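SAP-like pentraxin (Limulus polyphemus, PDB 3FLT) is a calcium-binding, SAP-like pentraxin that assembles as octamers and binds phosphoethanolamine, probably through its calcium sites. Local coordinates at the interface of chains A and B. Coordinates in Å, arbitrary orientation; residue numbers count along the deposited sequence, not the author numbering. Chains: chain A/B, SAP-like pentraxin.

The interface of chains A and B. Residues chain A 202-207; chain B 202-207.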
loop_
_atom_site.group_PDB
_atom_site.type_symbol
_atom_site.label_atom_id
_atom_site.label_comp_id
_atom_site.label_asym_id
_atom_site.label_seq_id
_atom_site.Cartn_x
_atom_site.Cartn_y
_atom_site.Cartn_z
ATOM N N VAL A 202 -33.654 -38.851 4.832
ATOM C CA VAL A 202 -33.429 -40.262 4.573
ATOM C C VAL A 202 -33.516 -40.540 3.085
ATOM O O VAL A 202 -34.401 -40.027 2.404
ATOM C CB VAL A 202 -34.465 -41.146 5.302
ATOM C CG1 VAL A 202 -34.188 -42.621 5.026
ATOM C CG2 VAL A 202 -34.405 -40.880 6.783
ATOM N N ALA A 203 -32.587 -41.351 2.590
ATOM C CA ALA A 203 -32.540 -41.708 1.176
ATOM C C ALA A 203 -32.908 -43.180 1.043
ATOM O O ALA A 203 -32.372 -44.027 1.759
ATOM C CB ALA A 203 -31.138 -41.458 0.620
ATOM N N ASP A 204 -33.829 -43.488 0.138
ATOM C CA ASP A 204 -34.240 -44.871 -0.037
ATOM C C ASP A 204 -34.586 -45.217 -1.480
ATOM O O ASP A 204 -34.871 -44.342 -2.300
ATOM C CB ASP A 204 -35.452 -45.179 0.849
ATOM C CG ASP A 204 -35.478 -46.623 1.328
ATOM O OD1 ASP A 204 -35.009 -47.532 0.608
ATOM O OD2 ASP A 204 -35.985 -46.852 2.437
ATOM N N ASP A 205 -34.553 -46.517 -1.757
ATOM C CA ASP A 205 -34.879 -47.089 -3.055
ATOM C C ASP A 205 -34.077 -46.650 -4.261
ATOM O O ASP A 205 -34.629 -46.344 -5.311
ATOM C CB ASP A 205 -36.379 -46.939 -3.337
ATOM C CG ASP A 205 -37.211 -47.931 -2.538
ATOM O OD1 ASP A 205 -36.613 -48.825 -1.878
ATOM O OD2 ASP A 205 -38.459 -47.832 -2.573
ATOM N N GLY A 206 -32.764 -46.626 -4.089
ATOM C CA GLY A 206 -31.871 -46.303 -5.180
ATOM C C GLY A 206 -31.690 -44.899 -5.709
ATOM O O GLY A 206 -31.280 -44.749 -6.861
ATOM N N VAL A 207 -31.989 -43.875 -4.918
ATOM C CA VAL A 207 -31.771 -42.513 -5.390
ATOM C C VAL A 207 -30.260 -42.400 -5.572
ATOM O O VAL A 207 -29.500 -43.054 -4.863
ATOM C CB VAL A 207 -32.235 -41.456 -4.353
ATOM C CG1 VAL A 207 -33.738 -41.514 -4.181
ATOM C CG2 VAL A 207 -31.540 -41.691 -3.029
ATOM N N VAL B 202 -25.115 -44.800 -5.253
ATOM C CA VAL B 202 -26.520 -45.068 -5.003
ATOM C C VAL B 202 -26.759 -45.254 -3.517
ATOM O O VAL B 202 -25.979 -45.917 -2.837
ATOM C CB VAL B 202 -26.997 -46.337 -5.742
ATOM C CG1 VAL B 202 -28.480 -46.578 -5.475
ATOM C CG2 VAL B 202 -26.760 -46.181 -7.221
ATOM N N ALA B 203 -27.839 -44.658 -3.023
ATOM C CA ALA B 203 -28.198 -44.745 -1.611
ATOM C C ALA B 203 -29.459 -45.591 -1.490
ATOM O O ALA B 203 -30.433 -45.369 -2.208
ATOM C CB ALA B 203 -28.440 -43.344 -1.047
ATOM N N ASP B 204 -29.441 -46.568 -0.591
ATOM C CA ASP B 204 -30.603 -47.425 -0.427
ATOM C C ASP B 204 -30.818 -47.877 1.012
ATOM O O ASP B 204 -29.902 -47.854 1.836
ATOM C CB ASP B 204 -30.477 -48.663 -1.321
ATOM C CG ASP B 204 -31.825 -49.174 -1.810
ATOM O OD1 ASP B 204 -32.843 -49.046 -1.094
ATOM O OD2 ASP B 204 -31.863 -49.721 -2.923
ATOM N N ASP B 205 -32.053 -48.289 1.280
ATOM C CA ASP B 205 -32.487 -48.798 2.573
ATOM C C ASP B 205 -32.352 -47.903 3.785
ATOM O O ASP B 205 -31.881 -48.325 4.835
ATOM C CB ASP B 205 -31.839 -50.160 2.848
ATOM C CG ASP B 205 -32.486 -51.274 2.039
ATOM O OD1 ASP B 205 -33.526 -51.010 1.376
ATOM O OD2 ASP B 205 -31.970 -52.414 2.068
ATOM N N GLY B 206 -32.773 -46.658 3.619
ATOM C CA GLY B 206 -32.777 -45.715 4.717
ATOM C C GLY B 206 -31.521 -45.073 5.257
ATOM O O GLY B 206 -31.524 -44.644 6.411
ATOM N N VAL B 207 -30.453 -45.002 4.471
ATOM C CA VAL B 207 -29.247 -44.338 4.953
ATOM C C VAL B 207 -29.654 -42.880 5.143
ATOM O O VAL B 207 -30.524 -42.382 4.433
ATOM C CB VAL B 207 -28.090 -44.409 3.921
ATOM C CG1 VAL B 207 -27.635 -45.842 3.741
ATOM C CG2 VAL B 207 -28.541 -43.827 2.599
#
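A:Asp204 and B:Asp204 meet across the two-fold axis of a pentraxin interface that probably joins subunits of two stacked rings. In each chain the Asp205-Gly206 turn links strand 201-204 to the start of strand 207-211, and both strands are bridged antiparallel to the partner chain. The two carboxylates cross obliquely, with planes 76° apart. Their facing OD1 atoms lie 3.1 Å apart, a doubtful approach between two acceptors. Each OD1 bends back to its own turn: A:Asp204 OD1 directs its anti lone pair, away from OD2, at the backbone N of A:Asp205, 2.6 Å away. The same oxygen reaches the backbone N of B:Asp205 at 3.1 Å, a weak, strongly bent bond. The other branch, A:Asp204 OD2, lies against the B:Gly206 backbone, 3.4 Å from its N. An alanine in place of A:Asp204 would probably deprive A:Asp205 N of its acceptor within the turn and B:Asp205 N of its weak partner across the interface, leaving the turn freer to move. Firmer antiparallel bridges flank this pair: A:Ala203 N donates to B:Val207 O over 3.0 Å, nearly straight at 177°, and the symmetric bond is its twin. Between these bridges the methyls of A:Ala203 and B:Ala203 meet tip to tip, CB to CB at 3.7 Å, with the CG2 branch of each Val207 alongside the opposite alanine. Farther out, A:Val202 has CG1 anti to its backbone N (chi1 -179°), which lays that methyl against B:Gly206 CA at 3.4 Å.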